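Local coordinates for UPF0098 protein CT_736 (Chlamydia trachomatis, PDB 3N08) that probably serves as a phosphatidylethanolamine-binding protein, related to the eukaryotic Raf kinase inhibitor protein, though its natural ligand and cellular role are not established, at residues Lys20-Gly25 / Gly148-Asp153; Val45-Asp50 / Gln131-Met136; Ile67-Ser72 / Val119-Glu124; Phe112-Leu117 / Ala142-Met147. One frame throughout, in Å; residues are numbered along the deposited sequence. Where two conformers were deposited one is given.

Contact 1: residues Lys20-Gly25 / Gly148-Asp153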
# COMPACT_ATOMS: atom_id res chain seq x y z
N LYS B 20 18.00 14.71 -6.83
CA LYS B 20 17.26 15.96 -6.97
C LYS B 20 16.52 16.37 -5.67
O LYS B 20 16.30 17.55 -5.41
CB LYS B 20 16.25 15.74 -8.10
CG LYS B 20 15.35 16.89 -8.47
CD LYS B 20 14.36 16.40 -9.53
CE LYS B 20 13.59 17.53 -10.20
NZ LYS B 20 14.39 18.20 -11.25
N TYR B 21 16.10 15.38 -4.89
CA TYR B 21 15.27 15.65 -3.69
C TYR B 21 16.12 15.73 -2.43
O TYR B 21 15.58 15.95 -1.33
CB TYR B 21 14.19 14.57 -3.55
CG TYR B 21 13.46 14.38 -4.86
CD1 TYR B 21 12.74 15.42 -5.43
CD2 TYR B 21 13.55 13.19 -5.55
CE1 TYR B 21 12.10 15.25 -6.67
CE2 TYR B 21 12.94 13.02 -6.77
CZ TYR B 21 12.20 14.05 -7.32
OH TYR B 21 11.56 13.87 -8.53
N SER B 22 17.44 15.61 -2.58
CA SER B 22 18.37 15.69 -1.47
C SER B 22 19.11 17.03 -1.46
O SER B 22 18.98 17.82 -2.37
CB SER B 22 19.42 14.56 -1.59
OG SER B 22 20.41 14.88 -2.55
N CYS B 23 19.94 17.24 -0.45
CA CYS B 23 20.75 18.42 -0.40
C CYS B 23 21.79 18.45 -1.50
O CYS B 23 22.37 19.50 -1.73
CB CYS B 23 21.45 18.49 0.95
SG CYS B 23 22.72 17.23 1.15
N GLN B 24 22.08 17.31 -2.14
CA GLN B 24 23.04 17.28 -3.25
C GLN B 24 22.45 17.73 -4.58
O GLN B 24 23.20 17.93 -5.54
CB GLN B 24 23.63 15.90 -3.44
CG GLN B 24 24.44 15.43 -2.27
CD GLN B 24 25.23 14.16 -2.57
OE1 GLN B 24 24.65 13.09 -2.81
NE2 GLN B 24 26.55 14.26 -2.55
N GLY B 25 21.14 17.89 -4.65
CA GLY B 25 20.49 18.41 -5.83
C GLY B 25 19.78 19.69 -5.44
O GLY B 25 20.17 20.38 -4.50
N GLY B 148 12.26 5.39 1.38
CA GLY B 148 13.36 5.42 0.42
C GLY B 148 14.65 5.73 1.15
O GLY B 148 14.62 6.27 2.25
N THR B 149 15.78 5.43 0.52
CA THR B 149 17.07 5.65 1.16
C THR B 149 17.82 6.83 0.52
O THR B 149 17.55 7.22 -0.61
CB THR B 149 17.95 4.40 1.10
OG1 THR B 149 18.21 4.07 -0.27
CG2 THR B 149 17.26 3.23 1.78
N TYR B 150 18.77 7.39 1.25
CA TYR B 150 19.71 8.31 0.61
C TYR B 150 21.07 8.15 1.21
O TYR B 150 21.21 7.94 2.42
CB TYR B 150 19.25 9.79 0.66
CG TYR B 150 20.00 10.56 -0.41
CD1 TYR B 150 19.60 10.51 -1.74
CD2 TYR B 150 21.17 11.26 -0.10
CE1 TYR B 150 20.32 11.12 -2.73
CE2 TYR B 150 21.91 11.88 -1.11
CZ TYR B 150 21.47 11.79 -2.43
OH TYR B 150 22.17 12.38 -3.46
N GLU B 151 22.07 8.19 0.34
CA GLU B 151 23.47 8.15 0.74
C GLU B 151 24.22 9.13 -0.15
O GLU B 151 24.08 9.11 -1.38
CB GLU B 151 24.03 6.74 0.58
CG GLU B 151 25.47 6.60 1.07
CD GLU B 151 25.97 5.15 0.98
OE1 GLU B 151 25.37 4.35 0.23
OE2 GLU B 151 26.96 4.82 1.67
N LYS B 152 24.98 10.01 0.45
CA LYS B 152 25.69 10.97 -0.37
C LYS B 152 26.72 10.27 -1.22
O LYS B 152 27.41 9.35 -0.77
CB LYS B 152 26.37 12.05 0.49
CG LYS B 152 25.35 12.99 1.10
CD LYS B 152 25.90 14.36 1.44
CE LYS B 152 26.90 14.24 2.53
NZ LYS B 152 27.24 15.58 3.16
N ASP B 153 26.81 10.68 -2.47
CA ASP B 153 27.84 10.12 -3.34
C ASP B 153 28.77 11.21 -3.84
O ASP B 153 28.73 12.34 -3.33
CB ASP B 153 27.25 9.33 -4.50
CG ASP B 153 26.40 10.18 -5.41
OD1 ASP B 153 26.43 11.42 -5.27
OD2 ASP B 153 25.72 9.60 -6.29
OXT ASP B 153 29.57 10.98 -4.74
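S22 and Q24, both on the type I beta turn from S22 to G25, meet Y150, and Q24 also reaches the C-terminal D153, where strand 140-150 gives way to the chain end. The carboxamide of Q24 does most of the holding. Its OE1 lies at the edge of the Y150 ring, in the ring plane, and accepts a hydrogen bond from Y150 OH over 2.7 Å, using an in-plane lone pair. A second, longer bond reaches the same OE1 from D153 N at 3.3 Å. On the other branch, Q24 NE2 donates to D153 O at 3.0 Å, with the acceptor almost in the amide plane. Q24 CG lies anti to the carbonyl carbon (chi1 -64°), and the chain extended beyond it carries the carboxamide to D153. Bonds to both polar atoms thus fix the rotation of this flat group, which stands 86° from the plane of the Y150 ring. S22 uses a different part of the tyrosine: its CB sits over one ring face, 3.6 Å from the centroid of Y150, in a CH-pi contact.

Behind this shell, S22 OG bonds the carbonyl of K19, and the K19 amine forms a salt bridge with D153 OD1. The disulfide from C23 to C102 ties the turn to a further loop. Within the turn itself, S22 OG accepts from Q24 N at 3.0 Å, which makes an ST turn.

Contact 2: residues Val45-Asp50 / Gln131-Met136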
# COMPACT_ATOMS: atom_id res chain seq x y z
N VAL B 45 -2.91 13.29 6.42
CA VAL B 45 -1.70 13.74 7.10
C VAL B 45 -0.49 13.01 6.53
O VAL B 45 -0.57 11.81 6.24
CB VAL B 45 -1.79 13.41 8.60
CG1 VAL B 45 -0.51 13.79 9.33
CG2 VAL B 45 -3.03 14.08 9.20
N LEU B 46 0.61 13.74 6.39
CA LEU B 46 1.90 13.17 5.97
C LEU B 46 2.99 13.52 6.98
O LEU B 46 3.13 14.68 7.34
CB LEU B 46 2.24 13.72 4.58
CG LEU B 46 3.62 13.31 4.04
CD1 LEU B 46 3.69 11.86 3.69
CD2 LEU B 46 4.04 14.15 2.85
N ILE B 47 3.74 12.52 7.43
CA ILE B 47 4.89 12.75 8.31
C ILE B 47 6.08 12.03 7.68
O ILE B 47 5.99 10.84 7.39
CB ILE B 47 4.64 12.25 9.74
CG1 ILE B 47 3.44 12.95 10.35
CG2 ILE B 47 5.90 12.43 10.60
CD1 ILE B 47 3.04 12.42 11.71
N VAL B 48 7.19 12.74 7.48
CA VAL B 48 8.39 12.14 6.91
C VAL B 48 9.48 12.25 7.94
O VAL B 48 9.75 13.34 8.46
CB VAL B 48 8.82 12.84 5.61
CG1 VAL B 48 10.02 12.19 4.98
CG2 VAL B 48 7.65 12.91 4.63
N GLU B 49 10.14 11.14 8.21
CA GLU B 49 11.15 11.14 9.24
C GLU B 49 12.29 10.20 8.95
O GLU B 49 12.17 9.25 8.17
CB GLU B 49 10.53 10.83 10.58
CG GLU B 49 9.85 9.51 10.64
CD GLU B 49 9.04 9.32 11.93
OE1 GLU B 49 8.50 10.31 12.46
OE2 GLU B 49 8.96 8.18 12.42
N ASP B 50 13.41 10.46 9.65
CA ASP B 50 14.67 9.72 9.50
C ASP B 50 15.09 9.13 10.85
O ASP B 50 15.55 9.84 11.73
CB ASP B 50 15.72 10.70 8.98
CG ASP B 50 17.11 10.07 8.80
OD1 ASP B 50 17.29 8.85 8.98
OD2 ASP B 50 18.03 10.85 8.42
N GLN B 131 2.44 17.34 18.84
CA GLN B 131 1.12 17.99 18.86
C GLN B 131 0.15 17.39 17.83
O GLN B 131 -1.04 17.19 18.09
CB GLN B 131 1.27 19.48 18.59
CG GLN B 131 1.95 20.24 19.71
CD GLN B 131 2.29 21.67 19.31
OE1 GLN B 131 2.44 21.98 18.14
NE2 GLN B 131 2.40 22.54 20.30
N LEU B 132 0.68 17.09 16.66
CA LEU B 132 -0.09 16.49 15.58
C LEU B 132 -0.61 15.11 15.96
O LEU B 132 -1.78 14.79 15.75
CB LEU B 132 0.78 16.43 14.32
CG LEU B 132 0.10 15.80 13.11
CD1 LEU B 132 -1.24 16.47 12.81
CD2 LEU B 132 1.02 15.93 11.92
N LEU B 133 0.25 14.29 16.55
CA LEU B 133 -0.16 12.97 16.96
C LEU B 133 -1.29 13.04 17.98
O LEU B 133 -2.22 12.23 17.95
CB LEU B 133 1.04 12.18 17.51
CG LEU B 133 2.12 11.75 16.52
CD1 LEU B 133 3.18 10.91 17.21
CD2 LEU B 133 1.53 11.01 15.34
N GLU B 134 -1.22 14.03 18.88
CA GLU B 134 -2.27 14.19 19.87
C GLU B 134 -3.58 14.58 19.19
O GLU B 134 -4.64 14.08 19.53
CB GLU B 134 -1.85 15.22 20.93
CG GLU B 134 -2.92 15.53 21.97
N ALA B 135 -3.51 15.47 18.21
CA ALA B 135 -4.70 15.95 17.54
C ALA B 135 -5.36 14.83 16.72
O ALA B 135 -6.58 14.77 16.61
CB ALA B 135 -4.37 17.15 16.66
N MET B 136 -4.53 13.94 16.16
CA MET B 136 -5.00 12.83 15.33
C MET B 136 -5.72 11.77 16.17
O MET B 136 -6.62 11.10 15.66
CB MET B 136 -3.83 12.13 14.61
CG MET B 136 -3.21 12.88 13.43
SD MET B 136 -2.23 11.90 12.23
CE MET B 136 -0.89 11.30 13.21
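No flat group takes part where V45 and I47 meet L132, L133 and M136; neither ring nor amide nor carboxylate offers a face or edge, and the contact is made entirely by branched aliphatic ends and a thioether. L132 is central. Its CG is anti to the backbone N (chi1 179°), and the CD2 methyl beyond it meets V45 CG1 tip to tip at 3.7 Å. The same CD2 also reaches I47 CD1, again tip to tip, at 4.1 Å, so one methyl of the helix touches two residues of the strand. This is helix-on-sheet packing: helix 129-136 lies over one face of the mixed sheet that forms the core of the PEBP fold, running roughly antiparallel to strand 43-50, with the axes of the two short segments 11.1 Å apart at an angle of 147°. V45 and I47, two apart on the strand, both direct their side chains at the helix. In the M136 conformer described here, SD passes obliquely beside V45, 3.8 Å from its CG2, while CE makes a looser contact with I47 CD1, at 4.4 Å. L133 comes in from the exposed border of the helix, its CD2 4.2 Å from I47 CD1. I67 of the neighbouring strand and L121 of the preceding loop also pack on L132, and a salt bridge from E49 to K129 links the strand to the start of the helix.

Contact 3: residues Ile67-Ser72 / Val119-Glu124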
# COMPACT_ATOMS: atom_id res chain seq x y z
N ILE B 67 6.20 17.71 7.83
CA ILE B 67 4.86 17.50 8.34
C ILE B 67 3.88 18.28 7.47
O ILE B 67 4.03 19.50 7.28
CB ILE B 67 4.76 18.01 9.79
CG1 ILE B 67 5.61 17.13 10.71
CG2 ILE B 67 3.29 18.05 10.24
CD1 ILE B 67 5.55 17.54 12.18
N VAL B 68 2.84 17.57 7.05
CA VAL B 68 1.73 18.20 6.34
C VAL B 68 0.44 17.63 6.91
O VAL B 68 0.31 16.43 7.06
CB VAL B 68 1.76 17.92 4.83
CG1 VAL B 68 0.63 18.64 4.12
CG2 VAL B 68 3.09 18.33 4.23
N TYR B 69 -0.54 18.48 7.22
CA TYR B 69 -1.81 17.96 7.65
C TYR B 69 -2.95 18.77 7.05
O TYR B 69 -2.74 19.84 6.48
CB TYR B 69 -1.90 17.88 9.19
CG TYR B 69 -2.08 19.20 9.91
CD1 TYR B 69 -0.99 19.97 10.29
CD2 TYR B 69 -3.35 19.64 10.24
CE1 TYR B 69 -1.17 21.17 10.96
CE2 TYR B 69 -3.54 20.82 10.90
CZ TYR B 69 -2.45 21.57 11.26
OH TYR B 69 -2.68 22.75 11.93
N ASN B 70 -4.16 18.24 7.19
CA ASN B 70 -5.34 18.81 6.57
C ASN B 70 -5.25 18.85 5.05
O ASN B 70 -5.84 19.71 4.41
CB ASN B 70 -5.69 20.17 7.17
CG ASN B 70 -6.48 20.05 8.46
OD1 ASN B 70 -6.85 18.94 8.91
ND2 ASN B 70 -6.76 21.18 9.08
N LEU B 71 -4.53 17.90 4.48
CA LEU B 71 -4.60 17.68 3.05
C LEU B 71 -5.98 17.20 2.65
O LEU B 71 -6.61 16.45 3.40
CB LEU B 71 -3.61 16.61 2.65
CG LEU B 71 -2.18 17.04 2.47
CD1 LEU B 71 -1.30 15.81 2.56
CD2 LEU B 71 -1.98 17.78 1.14
N SER B 72 -6.43 17.60 1.47
CA SER B 72 -7.66 17.04 0.92
C SER B 72 -7.54 15.53 0.74
O SER B 72 -6.54 15.04 0.26
CB SER B 72 -7.95 17.65 -0.44
OG SER B 72 -9.02 16.96 -1.03
N VAL B 119 -11.82 13.40 10.41
CA VAL B 119 -12.09 14.77 10.80
C VAL B 119 -11.08 15.67 10.09
O VAL B 119 -10.04 15.20 9.59
CB VAL B 119 -11.94 15.00 12.32
CG1 VAL B 119 -12.91 14.11 13.13
CG2 VAL B 119 -10.51 14.83 12.79
N VAL B 120 -11.41 16.94 10.05
CA VAL B 120 -10.48 18.01 9.72
C VAL B 120 -9.96 18.57 11.05
O VAL B 120 -10.75 18.93 11.94
CB VAL B 120 -11.19 19.11 8.89
CG1 VAL B 120 -10.26 20.28 8.66
CG2 VAL B 120 -11.70 18.54 7.56
N LEU B 121 -8.64 18.67 11.19
CA LEU B 121 -8.05 19.16 12.43
C LEU B 121 -8.13 20.68 12.50
O LEU B 121 -8.32 21.35 11.49
CB LEU B 121 -6.60 18.71 12.56
CG LEU B 121 -6.36 17.21 12.58
CD1 LEU B 121 -4.86 16.92 12.54
CD2 LEU B 121 -7.02 16.55 13.79
N SER B 122 -8.02 21.23 13.70
CA SER B 122 -7.97 22.67 13.86
C SER B 122 -6.83 23.26 13.03
O SER B 122 -5.77 22.66 12.89
CB SER B 122 -7.82 23.03 15.34
OG SER B 122 -7.86 24.42 15.52
N ASP B 123 -7.06 24.44 12.49
CA ASP B 123 -6.15 25.11 11.59
C ASP B 123 -5.13 25.89 12.41
O ASP B 123 -5.41 27.00 12.87
CB ASP B 123 -6.97 26.05 10.69
CG ASP B 123 -6.21 26.53 9.49
OD1 ASP B 123 -5.09 26.02 9.23
OD2 ASP B 123 -6.76 27.41 8.79
N GLU B 124 -3.96 25.31 12.61
CA GLU B 124 -2.93 25.89 13.48
C GLU B 124 -1.57 25.90 12.81
O GLU B 124 -1.15 24.93 12.17
CB GLU B 124 -2.80 25.10 14.78
CG GLU B 124 -4.11 24.75 15.45
CD GLU B 124 -4.74 25.93 16.14
OE1 GLU B 124 -4.01 26.88 16.48
OE2 GLU B 124 -5.97 25.91 16.32
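A corner at N70 in strand 63-71, where N70 and L71 both face L44 in a G1 beta bulge, brings Y69 and N70 against the loop 119-124 that precedes helix 129-136. N70 takes the left-handed backbone conformation (phi 61°) expected of such a bulge, and its carboxamide pairs with both backbone polar atoms of L121, much as a neighbouring strand would. N70 OD1 accepts from L121 N at 2.9 Å through a lone pair lying in the plane of its own carbonyl. N70 ND2 donates to L121 O, also at 2.9 Å, through a nearly straight bond of 174°; the acceptor lies in the amide plane, whereas the donor stands above the plane of the L121 carbonyl. The V120 side chain crosses that of N70 at about a right angle, its CG1 3.6 Å from ND2.

Beside this pair, the Y69 ring carries the apolar part of the contact, its CD2 3.9 Å from L121 CD1. L132 of the helix packs against both residues, so the loop, strand and helix share one apolar patch. At the far end of the ring, Y69 OH donates to E124 O over 2.7 Å, aimed at a lone pair of that carbonyl.

Contact 4: residues Phe112-Leu117 / Ala142-Met147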
# COMPACT_ATOMS: atom_id res chain seq x y z
N PHE B 112 8.03 7.72 5.05
CA PHE B 112 6.93 8.61 4.71
C PHE B 112 5.65 7.93 5.17
O PHE B 112 5.32 6.83 4.72
CB PHE B 112 6.85 8.78 3.20
CG PHE B 112 8.04 9.44 2.57
CD1 PHE B 112 9.27 8.78 2.48
CD2 PHE B 112 7.93 10.70 2.05
CE1 PHE B 112 10.35 9.41 1.88
CE2 PHE B 112 9.01 11.31 1.45
CZ PHE B 112 10.22 10.66 1.37
N TYR B 113 4.96 8.53 6.12
CA TYR B 113 3.77 7.94 6.71
C TYR B 113 2.57 8.78 6.31
O TYR B 113 2.58 9.99 6.52
CB TYR B 113 3.88 7.93 8.23
CG TYR B 113 5.01 7.08 8.75
CD1 TYR B 113 4.98 5.71 8.61
CD2 TYR B 113 6.12 7.64 9.35
CE1 TYR B 113 6.03 4.91 9.10
CE2 TYR B 113 7.15 6.85 9.85
CZ TYR B 113 7.09 5.50 9.70
OH TYR B 113 8.14 4.73 10.19
N ALA B 114 1.54 8.13 5.80
CA ALA B 114 0.29 8.80 5.53
C ALA B 114 -0.78 8.29 6.49
O ALA B 114 -0.84 7.10 6.83
CB ALA B 114 -0.15 8.55 4.09
N TYR B 115 -1.65 9.20 6.90
CA TYR B 115 -2.76 8.89 7.78
C TYR B 115 -4.02 9.50 7.19
O TYR B 115 -4.04 10.67 6.89
CB TYR B 115 -2.53 9.48 9.19
CG TYR B 115 -1.19 9.15 9.81
CD1 TYR B 115 -0.07 9.90 9.50
CD2 TYR B 115 -1.04 8.11 10.72
CE1 TYR B 115 1.16 9.62 10.06
CE2 TYR B 115 0.21 7.84 11.29
CZ TYR B 115 1.30 8.60 10.95
OH TYR B 115 2.54 8.36 11.50
N ALA B 116 -5.08 8.70 7.09
CA ALA B 116 -6.40 9.22 6.73
C ALA B 116 -7.18 9.41 8.02
O ALA B 116 -7.26 8.50 8.85
CB ALA B 116 -7.14 8.23 5.82
N LEU B 117 -7.75 10.60 8.17
CA LEU B 117 -8.55 10.94 9.35
C LEU B 117 -10.02 11.13 8.99
O LEU B 117 -10.34 11.56 7.87
CB LEU B 117 -8.06 12.25 9.98
CG LEU B 117 -6.58 12.45 10.24
CD1 LEU B 117 -6.40 13.75 11.02
CD2 LEU B 117 -6.01 11.29 11.01
N ALA B 142 -7.01 4.94 8.65
CA ALA B 142 -6.10 4.11 7.85
C ALA B 142 -4.74 4.75 7.83
O ALA B 142 -4.61 5.97 8.01
CB ALA B 142 -6.64 3.97 6.42
N THR B 143 -3.73 3.94 7.53
CA THR B 143 -2.39 4.44 7.39
C THR B 143 -1.76 3.78 6.17
O THR B 143 -2.27 2.77 5.66
CB THR B 143 -1.59 4.16 8.67
OG1 THR B 143 -0.36 4.91 8.69
CG2 THR B 143 -1.32 2.67 8.81
N ALA B 144 -0.68 4.39 5.69
CA ALA B 144 0.15 3.81 4.66
C ALA B 144 1.59 4.27 4.86
O ALA B 144 1.84 5.25 5.56
CB ALA B 144 -0.35 4.19 3.29
N GLU B 145 2.53 3.55 4.27
CA GLU B 145 3.94 3.82 4.51
C GLU B 145 4.73 3.64 3.23
O GLU B 145 4.49 2.69 2.48
CB GLU B 145 4.48 2.84 5.56
CG GLU B 145 6.00 2.87 5.79
CD GLU B 145 6.47 1.78 6.78
OE1 GLU B 145 5.89 1.67 7.89
OE2 GLU B 145 7.41 1.05 6.45
N LEU B 146 5.67 4.54 3.00
CA LEU B 146 6.66 4.44 1.94
C LEU B 146 8.02 4.70 2.58
O LEU B 146 8.11 5.44 3.53
CB LEU B 146 6.34 5.47 0.85
CG LEU B 146 7.37 5.59 -0.27
CD1 LEU B 146 7.46 4.33 -1.15
CD2 LEU B 146 6.99 6.79 -1.14
N MET B 147 9.06 4.08 2.06
CA MET B 147 10.41 4.36 2.54
C MET B 147 11.33 4.44 1.35
O MET B 147 11.18 3.69 0.40
CB MET B 147 10.87 3.25 3.51
CG MET B 147 12.25 3.54 4.16
SD MET B 147 13.70 2.88 3.22
CE MET B 147 13.62 1.15 3.80
O HOH W 1 7.87 1.96 9.59
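F112, A114 and A116 pair with L146, A144 and A142 as the hydrogen-bonded positions of two antiparallel strands. Backbone bonds run both ways between F112 and L146 and between A114 and A144, and a further one joins A116 N to A142 O at 2.9 Å. Y113 with E145 and Y115 with T143 are the intervening non-hydrogen-bonded pairs, where CA-H...O contacts add to the seam, as from T143 CA to A114 O at 3.1 Å.

One side-chain bond supplements these: in the conformer described, T143 OG1, anti to its own backbone N (chi1 -166°), donates to A114 O at 2.9 Å. A144 N reaches that carbonyl from the opposite face of its plane. T143 N bonds D137 of the second subunit.

Y113 and E145 lie side by side, ring and carboxylate 89° apart, with Y113 CE1 3.5 Å from E145 OE1. A water spans their ends, 2.8 Å from Y113 OH and donating to E145 OE1 at 2.6 Å; E145 OE2 bonds Y13.

On the other face A114 CB lies 4.4 Å from A144 CB, and F112, A114 and A144 pack on L6 of strand 5-7. Such joining of large and small sheets is the PEBP beta sandwich.

Overall arrangement
Contacts 2, 3 and 4 form one cluster on the mixed sheet: the centre of contact 2 is about 10 Å from those of contacts 3 and 4. Strands 140-150, 108-117, 43-50 and 63-71 are successive neighbours across it, so contact 4 joins the first two, contact 2 covers the third with helix 129-136, and contact 3 ties the bulged corner of the fourth to the loop before that helix. Contact 1 stands apart, its centre about 22 to 28 Å from the others, yet continues strand 140-150 from contact 4. Along the chain it encloses the rest, joining an early loop to the C-terminal end; contact 3 is nested within contact 2, and contact 4 alternates with both.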